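Local coordinates for aldehyde dehydrogenase family protein (Pseudomonas syringae pv. tomato, PDB 5IUV) that probably catalyses the NAD+-dependent oxidation of indole-3-acetaldehyde to the auxin indole-3-acetic acid, as an aldehyde dehydrogenase family enzyme, at residues Thr36-Ser41 / Gly45-Lys50; Leu103-Asp108 / Asn168-Met173; Glu19-Ala22 / Glu27-Ala30. All coordinates share one frame; numbering follows the deposited sequence.

All three contacts lie in the N-terminal part of the chain and follow one another in series: contact 3 closes first, then contact 1, then contact 2. Contacts 3 and 1 are each a small two-stranded antiparallel hairpin, and strand 27-29 is followed directly by strand 36-40. Their centres are about 15 Å apart. Contact 2 lies deeper, with its centre about 14 Å from that of contact 1 and about 18 Å from that of contact 3, and joins helix 98-109 to helix 170-183. Contacts 1 and 2 touch, for helix 98-109 also packs on the 36-50 hairpin. The three thus run from two hairpins near the surface to a buried helix start beside the NAD.

Contact 1: Thr36-Ser41 / Gly45-Lys50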
loop_
_atom_site.group_PDB
_atom_site.type_symbol
_atom_site.label_atom_id
_atom_site.label_comp_id
_atom_site.label_asym_id
_atom_site.label_seq_id
_atom_site.Cartn_x
_atom_site.Cartn_y
_atom_site.Cartn_z
ATOM N N THR A 36 -28.008 31.081 -26.807
ATOM C CA THR A 36 -28.442 29.728 -26.487
ATOM C C THR A 36 -28.312 28.817 -27.707
ATOM O O THR A 36 -28.166 29.297 -28.833
ATOM C CB THR A 36 -29.907 29.699 -25.988
ATOM O OG1 THR A 36 -30.779 30.157 -27.029
ATOM C CG2 THR A 36 -30.086 30.587 -24.769
ATOM N N PHE A 37 -28.361 27.505 -27.483
ATOM C CA PHE A 37 -28.531 26.554 -28.577
ATOM C C PHE A 37 -29.725 25.655 -28.275
ATOM O O PHE A 37 -30.033 25.390 -27.109
ATOM C CB PHE A 37 -27.259 25.723 -28.814
ATOM C CG PHE A 37 -26.871 24.823 -27.664
ATOM C CD1 PHE A 37 -27.344 23.522 -27.594
ATOM C CD2 PHE A 37 -25.994 25.266 -26.683
ATOM C CE1 PHE A 37 -26.978 22.681 -26.543
ATOM C CE2 PHE A 37 -25.619 24.432 -25.631
ATOM C CZ PHE A 37 -26.107 23.138 -25.562
ATOM N N ASP A 38 -30.406 25.205 -29.323
ATOM C CA ASP A 38 -31.564 24.334 -29.155
ATOM C C ASP A 38 -31.148 22.933 -28.729
ATOM O O ASP A 38 -30.315 22.298 -29.371
ATOM C CB ASP A 38 -32.376 24.257 -30.449
ATOM C CG ASP A 38 -33.044 25.570 -30.804
ATOM O OD1 ASP A 38 -33.080 26.485 -29.956
ATOM O OD2 ASP A 38 -33.547 25.678 -31.940
ATOM N N CYS A 39 -31.724 22.463 -27.628
ATOM C CA CYS A 39 -31.533 21.089 -27.192
ATOM C C CYS A 39 -32.663 20.238 -27.764
ATOM O O CYS A 39 -33.804 20.319 -27.303
ATOM C CB CYS A 39 -31.501 21.000 -25.660
ATOM S SG CYS A 39 -31.105 19.364 -24.988
ATOM N N ILE A 40 -32.333 19.428 -28.768
ATOM C CA ILE A 40 -33.313 18.633 -29.511
ATOM C C ILE A 40 -33.273 17.156 -29.121
ATOM O O ILE A 40 -32.203 16.561 -29.051
ATOM C CB ILE A 40 -33.071 18.751 -31.036
ATOM C CG1 ILE A 40 -33.171 20.210 -31.483
ATOM C CG2 ILE A 40 -34.049 17.881 -31.809
ATOM C CD1 ILE A 40 -34.519 20.834 -31.206
ATOM N N SER A 41 -34.439 16.565 -28.873
ATOM C CA SER A 41 -34.516 15.154 -28.500
ATOM C C SER A 41 -34.465 14.219 -29.703
ATOM O O SER A 41 -35.217 14.397 -30.653
ATOM C CB SER A 41 -35.798 14.878 -27.719
ATOM O OG SER A 41 -35.885 13.507 -27.387
ATOM N N GLY A 45 -37.580 14.311 -32.016
ATOM C CA GLY A 45 -37.228 15.617 -32.545
ATOM C C GLY A 45 -37.843 16.792 -31.810
ATOM O O GLY A 45 -37.787 17.915 -32.299
ATOM N N ARG A 46 -38.424 16.551 -30.640
ATOM C CA ARG A 46 -39.043 17.639 -29.885
ATOM C C ARG A 46 -37.988 18.574 -29.302
ATOM O O ARG A 46 -36.848 18.165 -29.046
ATOM C CB ARG A 46 -39.927 17.095 -28.764
ATOM C CG ARG A 46 -39.150 16.585 -27.556
ATOM C CD ARG A 46 -40.075 16.004 -26.499
ATOM N NE ARG A 46 -40.703 14.768 -26.951
ATOM C CZ ARG A 46 -41.491 14.009 -26.196
ATOM N NH1 ARG A 46 -41.751 14.358 -24.940
ATOM N NH2 ARG A 46 -42.021 12.900 -26.697
ATOM N N LEU A 47 -38.371 19.831 -29.093
ATOM C CA LEU A 47 -37.485 20.790 -28.450
ATOM C C LEU A 47 -37.580 20.639 -26.942
ATOM O O LEU A 47 -38.650 20.802 -26.358
ATOM C CB LEU A 47 -37.828 22.221 -28.857
ATOM C CG LEU A 47 -37.039 23.328 -28.153
ATOM C CD1 LEU A 47 -35.572 23.334 -28.575
ATOM C CD2 LEU A 47 -37.674 24.687 -28.409
ATOM N N LEU A 48 -36.454 20.330 -26.313
ATOM C CA LEU A 48 -36.417 20.142 -24.873
ATOM C C LEU A 48 -36.210 21.455 -24.134
ATOM O O LEU A 48 -36.901 21.741 -23.159
ATOM C CB LEU A 48 -35.308 19.158 -24.496
ATOM C CG LEU A 48 -35.478 17.738 -25.027
ATOM C CD1 LEU A 48 -34.292 16.863 -24.619
ATOM C CD2 LEU A 48 -36.802 17.140 -24.543
ATOM N N ALA A 49 -35.244 22.242 -24.597
ATOM C CA ALA A 49 -34.882 23.482 -23.926
ATOM C C ALA A 49 -33.959 24.323 -24.777
ATOM O O ALA A 49 -33.254 23.809 -25.650
ATOM C CB ALA A 49 -34.215 23.192 -22.588
ATOM N N LYS A 50 -33.962 25.624 -24.512
ATOM C CA LYS A 50 -32.931 26.495 -25.043
ATOM C C LYS A 50 -31.848 26.571 -23.976
ATOM O O LYS A 50 -32.088 27.023 -22.858
ATOM C CB LYS A 50 -33.497 27.869 -25.409
ATOM C CG LYS A 50 -34.455 27.823 -26.610
ATOM C CD LYS A 50 -34.743 29.207 -27.180
ATOM C CE LYS A 50 -35.613 29.126 -28.432
ATOM N NZ LYS A 50 -34.907 28.532 -29.601
#
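K50 and D38 lie side by side on one face of a beta hairpin, away from its turn, and are joined by a salt bridge. K50 can be followed outward from the strand. Its CB packs 3.9 Å from T36 OG1. CG runs past D38 OD1, and CD comes back near T36 OG1. CE again skirts D38 OD1. A bend at the last torsion (chi4 -69°) then turns NZ toward D38, where it lies 2.8 Å from D38 OD1. NZ meets that oxygen on its syn side, 21° out of the carboxylate plane. Both side chains point the same way.

The axes of strand segments 36-40 and 47-50 run antiparallel and come within 4.9 Å. C39 N donates to A49 O, and L48 N donates to C39 O, so L48 and A49 together face C39 in a classic beta bulge. S41 N reaches R46 O at 2.9 Å in an almost straight bond. At the turn, G45 N makes a weak bond to S41 O.

The I40 and L47 side chains share the face of the K50 and D38 pair. I40 CD1 touches L47 CD1 at 3.8 Å, and the same L47 methyl packs on D38 CB. On the other face, C39 SG lies 4.1 Å from L48 CD1, and L48 CG sits against S41 CB. This face turns inward. C39 and L48 pack there on helices 98-109 and 198-210, and S41 OG is bonded to L107 O. F37 lies near E194, a residue that binds NAD.

The hairpin is therefore two-sided. An ion pair and aliphatic branches line its more exposed face, where solvent probably weakens the attraction between the charges, while its largely apolar inner face, with the S41 hydrogen bond, joins it to the helices beneath.

Contact 2: Leu103-Asp108 / Asn168-Met173. With NAD (nicotinamide-adenine-dinucleotide), chain C.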
loop_
_atom_site.group_PDB
_atom_site.type_symbol
_atom_site.label_atom_id
_atom_site.label_comp_id
_atom_site.label_asym_id
_atom_site.label_seq_id
_atom_site.Cartn_x
_atom_site.Cartn_y
_atom_site.Cartn_z
ATOM N N LEU A 103 -35.086 10.314 -16.978
ATOM C CA LEU A 103 -35.932 10.803 -18.052
ATOM C C LEU A 103 -35.202 11.876 -18.864
ATOM O O LEU A 103 -35.252 11.875 -20.093
ATOM C CB LEU A 103 -37.252 11.335 -17.483
ATOM C CG LEU A 103 -38.337 11.760 -18.468
ATOM C CD1 LEU A 103 -38.611 10.669 -19.505
ATOM C CD2 LEU A 103 -39.606 12.098 -17.707
ATOM N N LEU A 104 -34.512 12.780 -18.176
ATOM C CA LEU A 104 -33.719 13.798 -18.857
ATOM C C LEU A 104 -32.673 13.172 -19.773
ATOM O O LEU A 104 -32.478 13.622 -20.899
ATOM C CB LEU A 104 -33.034 14.718 -17.846
ATOM C CG LEU A 104 -33.935 15.704 -17.104
ATOM C CD1 LEU A 104 -33.151 16.364 -15.977
ATOM C CD2 LEU A 104 -34.501 16.747 -18.049
ATOM N N GLU A 105 -32.005 12.133 -19.282
ATOM C CA GLU A 105 -30.960 11.460 -20.045
ATOM C C GLU A 105 -31.531 10.822 -21.305
ATOM O O GLU A 105 -30.994 10.982 -22.409
ATOM C CB GLU A 105 -30.278 10.397 -19.182
ATOM C CG GLU A 105 -28.865 10.070 -19.602
ATOM C CD GLU A 105 -27.856 11.038 -19.010
ATOM O OE1 GLU A 105 -27.988 12.260 -19.249
ATOM O OE2 GLU A 105 -26.931 10.575 -18.306
ATOM N N THR A 106 -32.639 10.107 -21.134
ATOM C CA THR A 106 -33.298 9.451 -22.252
ATOM C C THR A 106 -33.785 10.456 -23.296
ATOM O O THR A 106 -33.563 10.270 -24.489
ATOM C CB THR A 106 -34.476 8.590 -21.760
ATOM O OG1 THR A 106 -33.953 7.408 -21.143
ATOM C CG2 THR A 106 -35.399 8.190 -22.918
ATOM N N LEU A 107 -34.442 11.522 -22.851
ATOM C CA LEU A 107 -34.913 12.556 -23.770
ATOM C C LEU A 107 -33.752 13.274 -24.456
ATOM O O LEU A 107 -33.833 13.617 -25.634
ATOM C CB LEU A 107 -35.793 13.571 -23.032
ATOM C CG LEU A 107 -37.129 13.034 -22.514
ATOM C CD1 LEU A 107 -37.820 14.072 -21.646
ATOM C CD2 LEU A 107 -38.015 12.614 -23.689
ATOM N N ASP A 108 -32.672 13.491 -23.716
ATOM C CA ASP A 108 -31.549 14.287 -24.211
ATOM C C ASP A 108 -30.767 13.569 -25.311
ATOM O O ASP A 108 -30.456 14.158 -26.346
ATOM C CB ASP A 108 -30.615 14.637 -23.052
ATOM C CG ASP A 108 -29.817 15.894 -23.291
ATOM O OD1 ASP A 108 -29.848 16.446 -24.419
ATOM O OD2 ASP A 108 -29.134 16.315 -22.334
ATOM N N ASN A 168 -22.486 9.921 -24.464
ATOM C CA ASN A 168 -23.013 8.555 -24.518
ATOM C C ASN A 168 -23.434 8.025 -23.145
ATOM O O ASN A 168 -24.372 7.232 -23.050
ATOM C CB ASN A 168 -22.010 7.603 -25.172
ATOM C CG ASN A 168 -20.744 7.430 -24.360
ATOM O OD1 ASN A 168 -20.234 8.381 -23.764
ATOM N ND2 ASN A 168 -20.225 6.207 -24.335
ATOM N N PHE A 169 -22.741 8.461 -22.097
ATOM C CA PHE A 169 -23.184 8.249 -20.718
ATOM C C PHE A 169 -23.038 9.563 -19.952
ATOM O O PHE A 169 -22.143 9.686 -19.116
ATOM C CB PHE A 169 -22.370 7.160 -20.012
ATOM C CG PHE A 169 -22.511 5.789 -20.604
ATOM C CD1 PHE A 169 -23.522 4.938 -20.188
ATOM C CD2 PHE A 169 -21.598 5.326 -21.540
ATOM C CE1 PHE A 169 -23.643 3.664 -20.726
ATOM C CE2 PHE A 169 -21.710 4.053 -22.073
ATOM C CZ PHE A 169 -22.732 3.221 -21.664
ATOM N N PRO A 170 -23.916 10.543 -20.227
ATOM C CA PRO A 170 -23.708 11.924 -19.761
ATOM C C PRO A 170 -23.525 12.042 -18.251
ATOM O O PRO A 170 -22.516 12.585 -17.792
ATOM C CB PRO A 170 -24.994 12.646 -20.200
ATOM C CG PRO A 170 -25.525 11.830 -21.322
ATOM C CD PRO A 170 -25.161 10.403 -21.005
ATOM N N LEU A 171 -24.483 11.537 -17.483
ATOM C CA LEU A 171 -24.382 11.661 -16.030
ATOM C C LEU A 171 -23.302 10.747 -15.459
ATOM O O LEU A 171 -22.521 11.161 -14.597
ATOM C CB LEU A 171 -25.727 11.368 -15.361
ATOM C CG LEU A 171 -25.700 11.463 -13.828
ATOM C CD1 LEU A 171 -25.265 12.851 -13.387
ATOM C CD2 LEU A 171 -27.055 11.131 -13.236
ATOM N N MET A 172 -23.248 9.504 -15.929
ATOM C CA MET A 172 -22.301 8.558 -15.361
ATOM C C MET A 172 -20.853 8.990 -15.591
ATOM O O MET A 172 -20.050 8.932 -14.666
ATOM C CB MET A 172 -22.511 7.152 -15.918
ATOM C CG MET A 172 -21.767 6.105 -15.102
ATOM S SD MET A 172 -21.828 4.428 -15.763
ATOM C CE MET A 172 -23.521 4.315 -16.302
ATOM N N MET A 173 -20.524 9.416 -16.811
ATOM C CA MET A 173 -19.169 9.900 -17.110
ATOM C C MET A 173 -18.831 11.152 -16.319
ATOM O O MET A 173 -17.692 11.317 -15.877
ATOM C CB MET A 173 -18.988 10.194 -18.606
ATOM C CG MET A 173 -18.968 8.976 -19.516
ATOM S SD MET A 173 -17.655 7.800 -19.132
ATOM C CE MET A 173 -18.594 6.518 -18.298
HETATM P PA NAD C . -15.762 14.474 -28.803
HETATM O O1A NAD C . -14.303 14.219 -28.830
HETATM O O2A NAD C . -16.316 15.043 -30.094
HETATM O O5B NAD C . -16.124 15.444 -27.611
HETATM C C5B NAD C . -16.112 15.093 -26.212
HETATM C C4B NAD C . -16.283 16.373 -25.433
HETATM O O4B NAD C . -15.241 17.297 -25.814
HETATM C C3B NAD C . -17.602 17.134 -25.601
HETATM O O3B NAD C . -18.002 17.732 -24.373
HETATM C C2B NAD C . -17.248 18.203 -26.637
HETATM O O2B NAD C . -18.100 19.342 -26.554
HETATM C C1B NAD C . -15.809 18.518 -26.236
HETATM N N9A NAD C . -14.952 19.095 -27.267
HETATM C C8A NAD C . -15.077 18.981 -28.627
HETATM N N7A NAD C . -14.210 19.691 -29.308
HETATM C C5A NAD C . -13.439 20.299 -28.323
HETATM C C6A NAD C . -12.311 21.143 -28.389
HETATM N N6A NAD C . -11.785 21.600 -29.530
HETATM N N1A NAD C . -11.747 21.525 -27.218
HETATM C C2A NAD C . -12.293 21.107 -26.071
HETATM N N3A NAD C . -13.360 20.324 -25.886
HETATM C C4A NAD C . -13.887 19.941 -27.063
HETATM O O3 NAD C . -16.529 13.099 -28.491
HETATM P PN NAD C . -18.076 12.685 -28.390
HETATM O O1N NAD C . -18.578 12.591 -29.781
HETATM O O2N NAD C . -18.757 13.595 -27.439
HETATM O O5D NAD C . -18.010 11.255 -27.680
HETATM C C5D NAD C . -17.728 10.043 -28.412
HETATM C C4D NAD C . -16.301 9.643 -28.126
HETATM O O4D NAD C . -16.138 9.433 -26.705
HETATM C C3D NAD C . -15.855 8.336 -28.770
HETATM O O3D NAD C . -14.573 8.502 -29.367
HETATM C C2D NAD C . -15.822 7.383 -27.570
HETATM O O2D NAD C . -14.910 6.291 -27.658
HETATM C C1D NAD C . -15.366 8.316 -26.424
HETATM N N1N NAD C . -15.757 7.735 -25.071
HETATM C C2N NAD C . -14.674 7.303 -24.266
HETATM C C3N NAD C . -14.919 6.815 -22.992
HETATM C C7N NAD C . -13.824 6.271 -22.109
HETATM O O7N NAD C . -12.685 6.075 -22.584
HETATM N N7N NAD C . -14.145 5.917 -20.889
HETATM C C4N NAD C . -16.240 6.742 -22.543
HETATM C C5N NAD C . -17.289 7.141 -23.364
HETATM C C6N NAD C . -17.025 7.642 -24.629
HETATM O O HOH W 1 -25.169 8.468 -17.892
#
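E105 CA and P170 CA stay 7.3 Å apart, so the helix of 103-108 meets the first turn of helix 170-183 through one long side chain. That side chain is E105. CG stands anti to the backbone N (chi1 -155°), and the chain then bends at chi2 (84°), which brings the carboxylate against P170 and L171.

OE2 accepts the bond from L171 N at 2.8 Å. It uses its syn lone pair, and the N-H...O angle is 163°. E105 OE2 also accepts a hydrogen bond from a water, 2.8 Å away, which in turn accepts from M172 N at 2.9 Å. The carboxylate thus reaches two amides of the helix start, one directly and one through water. OE1 lies 3.2 Å from P170 CB and is bonded to T199 OG1 of helix 198-210. The P170 ring packs against the carboxylate, with its CG and CD both close to E105 CD. L171 CB comes within 3.3 Å of OE2.

F169 is the N-cap residue of helix 170-183, and its O accepts from M173 N. Just ahead of it, N168 turns to the cofactor. Its OD1 is 3.2 Å from NAD C5N, and its ND2 is bonded to E300 O. M173 SD lies 3.8 Å from NAD C4N. N168 and F169 also contact indole-3-acetate, the likely product, in a structure of this protein.

The negative E105 sits at the N-terminal end of a helix, where the amides of L171 and, through water, M172, with the helix dipole, would probably stabilise its charge. Through this buried link helix 98-109 is tied to the turn that carries residues of the cofactor site and the likely product site.

Contact 3: Glu19-Ala22 / Glu27-Ala30; sequences EGRA and EYTA
E19 and R21 pack on Y28 of a small beta hairpin, whose strands 22-24 and 27-29 pair antiparallel. A22 and T29 form a hydrogen-bonded pair. T29 N donates to A22 O at 2.8 Å from above the carbonyl plane, while the return bond, A22 N to T29 O, is weak.

The tight part lies around the Y28 ring. E19 CG sits over one face, in a CH-pi contact 3.9 Å from the centroid. The carboxylate stacks nearly parallel to the ring, with 13° between the planes. Y28 CB lies over the centre of the R21 guanidinium, 3.3 Å from CZ. Y28 OH is bonded to I201 O of helix 198-210, which fixes the far end of the ring.

The looser side is toward solvent. E27 lies at the surface and hardly touches 19-22. A30 is also exposed, with its methyl turned away.

R21 grips E19 side-on with NE and NH2, meeting both oxygens from above the carboxylate plane. R21 NH2 meets E19 OE1, and R21 NE meets E19 OE2 at 2.7 Å. E19 OE2 also accepts from R21 N on its anti lone pair, at 3.0 Å.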
loop_
_atom_site.group_PDB
_atom_site.type_symbol
_atom_site.label_atom_id
_atom_site.label_comp_id
_atom_site.label_asym_id
_atom_site.label_seq_id
_atom_site.Cartn_x
_atom_site.Cartn_y
_atom_site.Cartn_z
ATOM N N GLU A 19 -34.415 22.852 -16.973
ATOM C CA GLU A 19 -33.462 23.940 -16.788
ATOM C C GLU A 19 -32.412 23.898 -17.893
ATOM O O GLU A 19 -31.861 22.838 -18.183
ATOM C CB GLU A 19 -32.788 23.844 -15.413
ATOM C CG GLU A 19 -31.789 24.952 -15.128
ATOM C CD GLU A 19 -32.430 26.333 -15.144
ATOM O OE1 GLU A 19 -33.303 26.612 -14.291
ATOM O OE2 GLU A 19 -32.068 27.140 -16.019
ATOM N N GLY A 20 -32.137 25.049 -18.505
ATOM C CA GLY A 20 -31.139 25.122 -19.557
ATOM C C GLY A 20 -29.962 26.044 -19.285
ATOM O O GLY A 20 -29.062 26.156 -20.113
ATOM N N ARG A 21 -29.956 26.703 -18.132
ATOM C CA ARG A 21 -28.923 27.686 -17.834
ATOM C C ARG A 21 -27.593 27.079 -17.390
ATOM O O ARG A 21 -27.517 25.912 -16.995
ATOM C CB ARG A 21 -29.433 28.664 -16.766
ATOM C CG ARG A 21 -30.443 29.697 -17.312
ATOM C CD ARG A 21 -31.085 30.507 -16.198
ATOM N NE ARG A 21 -31.807 29.667 -15.240
ATOM C CZ ARG A 21 -32.213 30.081 -14.040
ATOM N NH1 ARG A 21 -31.954 31.320 -13.638
ATOM N NH2 ARG A 21 -32.857 29.249 -13.231
ATOM N N ALA A 22 -26.538 27.886 -17.470
ATOM C CA ALA A 22 -25.254 27.519 -16.882
ATOM C C ALA A 22 -25.346 27.681 -15.370
ATOM O O ALA A 22 -26.318 28.250 -14.868
ATOM C CB ALA A 22 -24.130 28.376 -17.457
ATOM N N GLU A 27 -25.372 29.743 -8.467
ATOM C CA GLU A 27 -26.580 30.237 -9.142
ATOM C C GLU A 27 -26.631 29.875 -10.618
ATOM O O GLU A 27 -25.614 29.889 -11.304
ATOM C CB GLU A 27 -26.698 31.766 -9.006
ATOM C CG GLU A 27 -26.975 32.250 -7.590
ATOM C CD GLU A 27 -27.156 33.759 -7.507
ATOM O OE1 GLU A 27 -27.095 34.433 -8.554
ATOM O OE2 GLU A 27 -27.364 34.270 -6.388
ATOM N N TYR A 28 -27.826 29.563 -11.107
ATOM C CA TYR A 28 -28.016 29.409 -12.540
ATOM C C TYR A 28 -27.858 30.777 -13.187
ATOM O O TYR A 28 -28.182 31.795 -12.581
ATOM C CB TYR A 28 -29.377 28.780 -12.866
ATOM C CG TYR A 28 -29.404 27.298 -12.560
ATOM C CD1 TYR A 28 -28.683 26.401 -13.340
ATOM C CD2 TYR A 28 -30.119 26.801 -11.477
ATOM C CE1 TYR A 28 -28.680 25.045 -13.054
ATOM C CE2 TYR A 28 -30.131 25.443 -11.189
ATOM C CZ TYR A 28 -29.408 24.575 -11.981
ATOM O OH TYR A 28 -29.403 23.229 -11.705
ATOM N N THR A 29 -27.326 30.796 -14.402
ATOM C CA THR A 29 -27.023 32.045 -15.082
ATOM C C THR A 29 -27.053 31.843 -16.587
ATOM O O THR A 29 -26.720 30.767 -17.082
ATOM C CB THR A 29 -25.634 32.598 -14.658
ATOM O OG1 THR A 29 -25.340 33.789 -15.395
ATOM C CG2 THR A 29 -24.540 31.570 -14.928
ATOM N N ALA A 30 -27.458 32.872 -17.322
ATOM C CA ALA A 30 -27.323 32.832 -18.767
ATOM C C ALA A 30 -25.846 32.950 -19.101
ATOM O O ALA A 30 -25.041 33.353 -18.260
ATOM C CB ALA A 30 -28.124 33.948 -19.428
#